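Local structure of giardin subunit alpha-1 (Giardia intestinalis, 4EVF) at residues L86-F95 against D125-W136; T252-K263 against I287-K295. The protein binds calcium and, in a calcium-dependent way, phosphatidylserine-containing membranes, and is an annexin involved in parasite attachment to the intestinal mucosa and in cytoskeletal rearrangement. All blocks are in the same frame, centred on the assembly; numbering follows the deposited sequence.

Interaction 1: L86-F95 against D125-W136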
# COMPACT_ATOMS: atom_id res chain seq x y z
N LEU A 86 14.00 3.95 -6.01
CA LEU A 86 14.75 4.02 -7.26
C LEU A 86 16.15 4.57 -7.07
O LEU A 86 16.98 4.48 -7.97
CB LEU A 86 14.01 4.89 -8.30
CG LEU A 86 12.70 4.33 -8.86
CD1 LEU A 86 11.92 5.38 -9.68
CD2 LEU A 86 12.95 3.07 -9.68
N SER A 87 16.41 5.16 -5.90
CA SER A 87 17.67 5.86 -5.65
C SER A 87 18.89 4.93 -5.69
O SER A 87 19.97 5.33 -6.13
CB SER A 87 17.61 6.65 -4.33
OG SER A 87 17.38 5.79 -3.22
N GLY A 88 18.73 3.69 -5.22
CA GLY A 88 19.79 2.70 -5.26
C GLY A 88 19.39 1.48 -6.06
O GLY A 88 18.70 1.60 -7.07
N ARG A 89 19.81 0.31 -5.61
CA ARG A 89 19.33 -0.95 -6.17
C ARG A 89 17.81 -0.97 -6.08
O ARG A 89 17.25 -0.62 -5.04
CB ARG A 89 19.90 -2.09 -5.35
CG ARG A 89 20.09 -3.41 -6.07
CD ARG A 89 20.99 -4.30 -5.21
NE ARG A 89 21.38 -3.58 -4.01
CZ ARG A 89 21.72 -4.14 -2.86
NH1 ARG A 89 21.74 -5.47 -2.75
NH2 ARG A 89 22.03 -3.38 -1.81
N ASN A 90 17.13 -1.36 -7.15
CA ASN A 90 15.66 -1.29 -7.15
C ASN A 90 15.05 -1.98 -5.93
O ASN A 90 15.32 -3.15 -5.68
CB ASN A 90 15.07 -1.89 -8.43
CG ASN A 90 15.42 -1.09 -9.68
OD1 ASN A 90 15.72 0.11 -9.63
ND2 ASN A 90 15.37 -1.76 -10.82
N ASP A 91 14.21 -1.27 -5.17
CA ASP A 91 13.58 -1.84 -3.98
C ASP A 91 12.25 -2.49 -4.36
O ASP A 91 11.21 -1.84 -4.35
CB ASP A 91 13.36 -0.76 -2.91
CG ASP A 91 13.02 -1.34 -1.53
OD1 ASP A 91 12.47 -2.47 -1.46
OD2 ASP A 91 13.29 -0.67 -0.50
N HIS A 92 12.28 -3.78 -4.70
CA HIS A 92 11.06 -4.43 -5.20
C HIS A 92 9.95 -4.48 -4.15
O HIS A 92 8.77 -4.34 -4.48
CB HIS A 92 11.35 -5.83 -5.74
CG HIS A 92 12.27 -5.85 -6.93
ND1 HIS A 92 12.56 -7.00 -7.63
CD2 HIS A 92 12.95 -4.85 -7.54
CE1 HIS A 92 13.39 -6.71 -8.61
NE2 HIS A 92 13.65 -5.42 -8.58
N MET A 93 10.31 -4.70 -2.89
CA MET A 93 9.31 -4.72 -1.84
C MET A 93 8.60 -3.37 -1.79
O MET A 93 7.38 -3.31 -1.73
CB MET A 93 9.92 -5.07 -0.48
CG MET A 93 10.23 -6.57 -0.36
SD MET A 93 10.96 -6.97 1.25
CE MET A 93 12.52 -6.12 1.12
N ALA A 94 9.38 -2.30 -1.85
CA ALA A 94 8.83 -0.95 -1.84
C ALA A 94 7.95 -0.71 -3.07
O ALA A 94 6.90 -0.05 -2.98
CB ALA A 94 9.94 0.08 -1.79
N PHE A 95 8.37 -1.25 -4.21
CA PHE A 95 7.56 -1.19 -5.43
C PHE A 95 6.14 -1.70 -5.16
O PHE A 95 5.16 -1.05 -5.55
CB PHE A 95 8.17 -2.01 -6.58
CG PHE A 95 9.41 -1.40 -7.20
CD1 PHE A 95 9.80 -0.11 -6.89
CD2 PHE A 95 10.17 -2.13 -8.12
CE1 PHE A 95 10.94 0.45 -7.47
CE2 PHE A 95 11.30 -1.57 -8.71
CZ PHE A 95 11.69 -0.28 -8.38
N ASP A 125 11.03 7.71 -15.22
CA ASP A 125 12.09 7.40 -14.26
C ASP A 125 12.02 5.95 -13.80
O ASP A 125 13.04 5.29 -13.63
CB ASP A 125 11.98 8.29 -13.02
CG ASP A 125 12.86 9.53 -13.10
OD1 ASP A 125 13.41 9.81 -14.19
OD2 ASP A 125 12.98 10.23 -12.07
N PHE A 126 10.80 5.47 -13.57
CA PHE A 126 10.58 4.10 -13.12
C PHE A 126 11.04 3.09 -14.18
O PHE A 126 11.88 2.24 -13.91
CB PHE A 126 9.10 3.88 -12.80
CG PHE A 126 8.81 2.61 -12.08
CD1 PHE A 126 8.49 1.45 -12.78
CD2 PHE A 126 8.85 2.56 -10.69
CE1 PHE A 126 8.22 0.27 -12.11
CE2 PHE A 126 8.58 1.38 -10.02
CZ PHE A 126 8.26 0.23 -10.73
N MET A 127 10.48 3.19 -15.38
CA MET A 127 10.83 2.24 -16.44
C MET A 127 12.32 2.31 -16.82
O MET A 127 12.91 1.30 -17.22
CB MET A 127 9.94 2.41 -17.67
CG MET A 127 8.45 2.20 -17.41
SD MET A 127 8.05 0.67 -16.52
CE MET A 127 8.68 -0.59 -17.64
N LYS A 128 12.91 3.49 -16.69
CA LYS A 128 14.33 3.68 -16.90
C LYS A 128 15.12 2.65 -16.08
O LYS A 128 16.00 1.95 -16.60
CB LYS A 128 14.73 5.10 -16.50
CG LYS A 128 16.23 5.38 -16.36
CD LYS A 128 16.44 6.74 -15.69
CE LYS A 128 17.85 6.90 -15.11
NZ LYS A 128 18.89 6.96 -16.18
N ASP A 129 14.79 2.56 -14.81
CA ASP A 129 15.59 1.77 -13.87
C ASP A 129 15.12 0.32 -13.79
O ASP A 129 15.86 -0.55 -13.34
CB ASP A 129 15.58 2.41 -12.48
CG ASP A 129 16.67 3.47 -12.31
OD1 ASP A 129 17.54 3.60 -13.20
OD2 ASP A 129 16.67 4.17 -11.27
N VAL A 130 13.90 0.07 -14.22
CA VAL A 130 13.32 -1.27 -14.15
C VAL A 130 13.45 -2.08 -15.45
O VAL A 130 13.62 -3.30 -15.42
CB VAL A 130 11.84 -1.20 -13.69
CG1 VAL A 130 11.11 -2.47 -14.04
CG2 VAL A 130 11.77 -0.92 -12.18
N GLY A 131 13.38 -1.41 -16.60
CA GLY A 131 13.52 -2.11 -17.87
C GLY A 131 12.27 -2.91 -18.25
O GLY A 131 11.24 -2.80 -17.59
N ARG A 132 12.36 -3.71 -19.31
CA ARG A 132 11.21 -4.48 -19.79
C ARG A 132 11.59 -5.91 -20.15
O ARG A 132 11.00 -6.52 -21.05
CB ARG A 132 10.55 -3.77 -20.99
CG ARG A 132 10.05 -2.37 -20.66
CD ARG A 132 9.62 -1.58 -21.89
NE ARG A 132 8.96 -0.32 -21.54
CZ ARG A 132 9.59 0.85 -21.46
NH1 ARG A 132 10.89 0.93 -21.71
NH2 ARG A 132 8.93 1.95 -21.14
N LYS A 133 12.57 -6.45 -19.43
CA LYS A 133 13.08 -7.78 -19.73
C LYS A 133 12.43 -8.90 -18.91
O LYS A 133 12.76 -10.08 -19.07
CB LYS A 133 14.61 -7.82 -19.53
CG LYS A 133 15.41 -6.98 -20.51
CD LYS A 133 15.52 -7.64 -21.88
CE LYS A 133 15.27 -6.64 -22.99
NZ LYS A 133 16.24 -5.51 -22.94
N GLU A 134 11.52 -8.53 -18.01
CA GLU A 134 10.80 -9.50 -17.18
C GLU A 134 9.32 -9.17 -17.13
O GLU A 134 8.90 -8.02 -17.29
CB GLU A 134 11.36 -9.53 -15.76
CG GLU A 134 12.67 -10.31 -15.59
CD GLU A 134 12.99 -10.58 -14.13
OE1 GLU A 134 13.44 -9.64 -13.43
OE2 GLU A 134 12.80 -11.74 -13.68
N ASP A 135 8.51 -10.18 -16.88
CA ASP A 135 7.06 -9.98 -16.90
C ASP A 135 6.57 -9.06 -15.78
O ASP A 135 5.58 -8.37 -15.96
CB ASP A 135 6.33 -11.31 -16.89
CG ASP A 135 6.40 -12.02 -18.23
OD1 ASP A 135 5.88 -13.15 -18.34
OD2 ASP A 135 6.96 -11.43 -19.18
N TRP A 136 7.27 -9.04 -14.64
CA TRP A 136 6.86 -8.14 -13.57
C TRP A 136 7.00 -6.67 -13.98
O TRP A 136 6.15 -5.84 -13.64
CB TRP A 136 7.60 -8.43 -12.25
CG TRP A 136 9.05 -8.06 -12.22
CD1 TRP A 136 10.11 -8.89 -12.46
CD2 TRP A 136 9.60 -6.78 -11.91
NE1 TRP A 136 11.29 -8.19 -12.34
CE2 TRP A 136 11.01 -6.90 -11.99
CE3 TRP A 136 9.05 -5.54 -11.57
CZ2 TRP A 136 11.86 -5.82 -11.76
CZ3 TRP A 136 9.90 -4.48 -11.33
CH2 TRP A 136 11.28 -4.63 -11.43
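Phe95 and Phe126 meet edge to face, planes at 53°: CE2 of Phe126 lies 3.6 Å from CE1 of Phe95. The face of Phe95 turned away from Phe126 carries the backbone oxygen of Asp91. CG2 of Val130 adds a methyl 3.6 Å from CE2 of Phe95, and the branched Leu86 sends CD1 to within 3.9 Å of CA of Phe126 while its CD2 rests on CB of Asp129. A second aromatic pair meets obliquely, CE1 of His92 lying 3.6 Å from CZ2 of Trp136. ND1 of His92 is hydrogen-bonded to Thr212 on helix 211-225, and NE1 of Trp136 donates to OE1 of Glu134 (2.8 Å), which helps to fix the turn of the indole. With CG between its backbone N and carbonyl carbon (chi1 71°), Trp136 reaches both His92 and Phe95.

One polar bond joins the segments. Asn90 gives ND2 to Asp129 O (2.8 Å, 174°), straight and in its own amide plane but above the carbonyl plane. Asp91 caps the helix that begins at His92 by accepting from Ala94 N. The contact joins the AB and DE loops of a five-helix annexin repeat, probably the second; in annexins these loops carry calcium sites on the convex, membrane-facing side.

Interaction 2: T252-K263 against I287-K295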
# COMPACT_ATOMS: atom_id res chain seq x y z
N THR A 252 1.42 1.85 6.25
CA THR A 252 0.62 2.49 7.29
C THR A 252 0.52 4.00 7.06
O THR A 252 -0.57 4.57 7.14
CB THR A 252 1.15 2.18 8.70
OG1 THR A 252 1.42 0.78 8.82
CG2 THR A 252 0.14 2.58 9.76
N GLY A 253 1.64 4.63 6.74
CA GLY A 253 1.70 6.06 6.51
C GLY A 253 0.88 6.55 5.33
O GLY A 253 0.31 7.64 5.37
N MET A 254 0.80 5.73 4.28
CA MET A 254 0.09 6.10 3.06
C MET A 254 -1.36 5.64 3.02
O MET A 254 -2.19 6.27 2.37
CB MET A 254 0.78 5.49 1.83
CG MET A 254 2.10 6.12 1.44
SD MET A 254 2.80 5.34 -0.02
CE MET A 254 2.85 3.61 0.45
N MET A 255 -1.67 4.53 3.69
CA MET A 255 -2.86 3.77 3.33
C MET A 255 -3.72 3.24 4.47
O MET A 255 -4.74 2.59 4.22
CB MET A 255 -2.47 2.60 2.41
CG MET A 255 -2.27 2.98 0.95
SD MET A 255 -3.84 3.25 0.10
CE MET A 255 -4.20 1.60 -0.50
N VAL A 256 -3.32 3.51 5.71
CA VAL A 256 -3.99 2.87 6.84
C VAL A 256 -5.50 3.14 6.82
O VAL A 256 -6.29 2.22 7.01
CB VAL A 256 -3.35 3.20 8.22
CG1 VAL A 256 -3.60 4.64 8.61
CG2 VAL A 256 -3.90 2.26 9.29
N ASP A 257 -5.88 4.39 6.57
CA ASP A 257 -7.30 4.76 6.59
C ASP A 257 -8.15 3.98 5.56
O ASP A 257 -9.32 3.70 5.81
CB ASP A 257 -7.50 6.28 6.42
CG ASP A 257 -7.29 6.76 4.98
OD1 ASP A 257 -6.43 6.20 4.27
OD2 ASP A 257 -8.01 7.70 4.55
N LYS A 258 -7.55 3.66 4.41
CA LYS A 258 -8.30 3.01 3.33
C LYS A 258 -8.33 1.48 3.46
O LYS A 258 -9.09 0.81 2.76
CB LYS A 258 -7.70 3.37 1.95
CG LYS A 258 -7.52 4.86 1.68
CD LYS A 258 -7.26 5.11 0.19
CE LYS A 258 -7.03 6.61 -0.12
NZ LYS A 258 -7.78 7.52 0.79
N CYS A 259 -7.51 0.93 4.35
CA CYS A 259 -7.33 -0.51 4.42
C CYS A 259 -7.71 -1.10 5.77
O CYS A 259 -7.27 -2.19 6.11
CB CYS A 259 -5.86 -0.88 4.15
SG CYS A 259 -5.22 -0.43 2.52
N LEU A 260 -8.51 -0.38 6.55
CA LEU A 260 -8.75 -0.83 7.92
C LEU A 260 -9.45 -2.19 8.03
O LEU A 260 -9.49 -2.78 9.10
CB LEU A 260 -9.46 0.25 8.74
CG LEU A 260 -8.55 1.41 9.14
CD1 LEU A 260 -9.36 2.55 9.74
CD2 LEU A 260 -7.45 0.95 10.11
N GLY A 261 -9.99 -2.69 6.91
CA GLY A 261 -10.57 -4.02 6.88
C GLY A 261 -9.50 -5.11 6.87
O GLY A 261 -9.79 -6.31 6.87
N ALA A 262 -8.24 -4.69 6.89
CA ALA A 262 -7.12 -5.62 6.86
C ALA A 262 -7.20 -6.62 8.02
O ALA A 262 -6.93 -7.81 7.83
CB ALA A 262 -5.81 -4.85 6.87
N LYS A 263 -7.59 -6.15 9.20
CA LYS A 263 -7.59 -7.03 10.37
C LYS A 263 -8.51 -8.25 10.21
O LYS A 263 -8.23 -9.33 10.73
CB LYS A 263 -7.90 -6.26 11.65
CG LYS A 263 -9.16 -5.44 11.60
CD LYS A 263 -9.31 -4.59 12.85
CE LYS A 263 -10.33 -3.48 12.63
NZ LYS A 263 -10.59 -2.70 13.87
N ILE A 287 2.40 1.45 18.49
CA ILE A 287 2.06 2.43 17.48
C ILE A 287 1.28 1.76 16.36
O ILE A 287 0.20 2.22 15.99
CB ILE A 287 3.30 3.15 16.94
CG1 ILE A 287 3.91 4.05 18.02
CG2 ILE A 287 2.95 3.95 15.68
CD1 ILE A 287 5.26 4.62 17.66
N LEU A 288 1.82 0.66 15.82
CA LEU A 288 1.14 -0.03 14.72
C LEU A 288 -0.23 -0.58 15.12
O LEU A 288 -1.21 -0.39 14.40
CB LEU A 288 2.03 -1.14 14.13
CG LEU A 288 3.33 -0.75 13.42
CD1 LEU A 288 4.07 -2.02 12.91
CD2 LEU A 288 3.09 0.24 12.27
N ARG A 289 -0.30 -1.23 16.27
CA ARG A 289 -1.56 -1.77 16.75
C ARG A 289 -2.62 -0.66 16.94
O ARG A 289 -3.75 -0.87 16.70
CB ARG A 289 -1.43 -2.62 18.01
CG ARG A 289 -0.79 -3.98 17.85
CD ARG A 289 -0.65 -4.70 19.17
NE ARG A 289 -1.85 -5.43 19.44
CZ ARG A 289 -2.03 -6.30 20.42
NH1 ARG A 289 -1.07 -6.59 21.24
NH2 ARG A 289 -3.17 -6.89 20.55
N THR A 290 -2.22 0.51 17.37
CA THR A 290 -3.14 1.63 17.49
C THR A 290 -3.68 2.02 16.10
O THR A 290 -4.90 2.10 15.89
CB THR A 290 -2.46 2.85 18.13
OG1 THR A 290 -1.93 2.49 19.41
CG2 THR A 290 -3.46 3.99 18.31
N LEU A 291 -2.77 2.25 15.17
CA LEU A 291 -3.15 2.70 13.83
C LEU A 291 -4.00 1.70 13.07
O LEU A 291 -4.88 2.10 12.30
CB LEU A 291 -1.91 3.09 13.01
CG LEU A 291 -1.09 4.27 13.56
CD1 LEU A 291 0.31 4.31 12.94
CD2 LEU A 291 -1.83 5.60 13.34
N TRP A 292 -3.76 0.40 13.28
CA TRP A 292 -4.49 -0.64 12.57
C TRP A 292 -5.73 -1.11 13.33
O TRP A 292 -6.48 -1.95 12.85
CB TRP A 292 -3.57 -1.81 12.20
CG TRP A 292 -2.65 -1.46 11.09
CD1 TRP A 292 -1.33 -1.10 11.19
CD2 TRP A 292 -2.98 -1.39 9.70
NE1 TRP A 292 -0.83 -0.83 9.94
CE2 TRP A 292 -1.81 -1.00 9.01
CE3 TRP A 292 -4.15 -1.63 8.97
CZ2 TRP A 292 -1.78 -0.84 7.63
CZ3 TRP A 292 -4.12 -1.47 7.59
CH2 TRP A 292 -2.94 -1.08 6.94
N ARG A 293 -5.94 -0.53 14.50
CA ARG A 293 -7.11 -0.79 15.33
C ARG A 293 -7.19 -2.25 15.77
O ARG A 293 -8.25 -2.88 15.69
CB ARG A 293 -8.41 -0.35 14.63
CG ARG A 293 -8.55 1.15 14.55
CD ARG A 293 -9.92 1.57 14.02
NE ARG A 293 -9.93 2.98 13.67
CZ ARG A 293 -10.90 3.58 12.99
NH1 ARG A 293 -11.94 2.88 12.57
NH2 ARG A 293 -10.82 4.88 12.71
N VAL A 294 -6.08 -2.76 16.26
CA VAL A 294 -6.07 -4.07 16.81
C VAL A 294 -5.29 -4.09 18.14
O VAL A 294 -4.39 -4.87 18.31
CB VAL A 294 -5.56 -5.14 15.82
CG1 VAL A 294 -6.46 -5.15 14.62
CG2 VAL A 294 -4.20 -4.88 15.36
N LYS A 295 -5.67 -3.23 19.08
CA LYS A 295 -5.15 -3.29 20.44
C LYS A 295 -5.62 -4.59 21.09
O LYS A 295 -5.08 -5.01 22.12
CB LYS A 295 -5.66 -2.11 21.26
CG LYS A 295 -5.31 -0.74 20.70
CD LYS A 295 -5.99 0.36 21.51
CE LYS A 295 -5.63 1.73 20.96
NZ LYS A 295 -4.43 2.23 21.68
O HOH W 1 -6.74 -3.14 10.42
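Trp292 fills the middle of the contact, and its indole is met by Thr252, Val256, Cys259, Leu260 and Ala262. CG2 of Val256 stands over one face in a CH-pi contact, 3.8 Å from the centroid of the six-membered ring and 9° off its normal. That methyl is placed there by its torsion, which sets CG2 anti to the backbone N while CG1 (chi1 70°) turns between N and the carbonyl carbon. At the ring edge lies Cys259 O, and CB of Ala262, small enough for close packing, comes to 3.8 Å from CZ3 of Trp292. The buried indole nitrogen is satisfied by Thr252: NE1 donates to OG1 at 3.0 Å, somewhat bent at 149° and tilted from the ring plane. OG1 is also hydrogen-bonded to Met248 O, within its own helix, while CG2 of the same threonine packs on CD1 of Leu291 at 3.6 Å, so one residue serves both a polar and an apolar partner.

Towards solvent the contact becomes more polar and depends on long side chains. CD1 of Leu260 sits over the centre of the guanidinium face of Arg293, whose NH2 bonds to Ser28 O. Lys263 runs extended with CD 3.4 Å from CG1 of Val294, tighter than usual for two carbons, so its stem is closely packed even on this side; its NZ reaches Arg293 O at 3.0 Å. A water links the backbones by donating to Leu260 O and to Trp292 O, the latter at 2.7 Å. Arg293, with positive phi, ends helix 284-292 in a Schellman motif. Held between the end of helix 245-255 and the type I turn leading into helix 262-265, the tryptophan joins what are probably the second, third and fifth helices of the fourth annexin repeat.

Interaction 1 and interaction 2 follow one another along the chain, in what are predicted to be the second and fourth annexin repeats, and lie on opposite sides of the chain's centre. Their centres are 27 Å apart, yet their nearest atoms come to about 6 Å without touching. Helix 245-255 connects their surroundings: its Arg250 is touched by Asp91 and Ala94 of interaction 1, while its last turn supplies Thr252 to interaction 2. Helix 74-87 also borders both: its end carries Leu86 of interaction 1, and Met254 and Met255 touch its Arg78. Interaction 1 joins loops of the kind that hold calcium in annexins, interaction 2 helix ends; neither includes an ion in this apo structure.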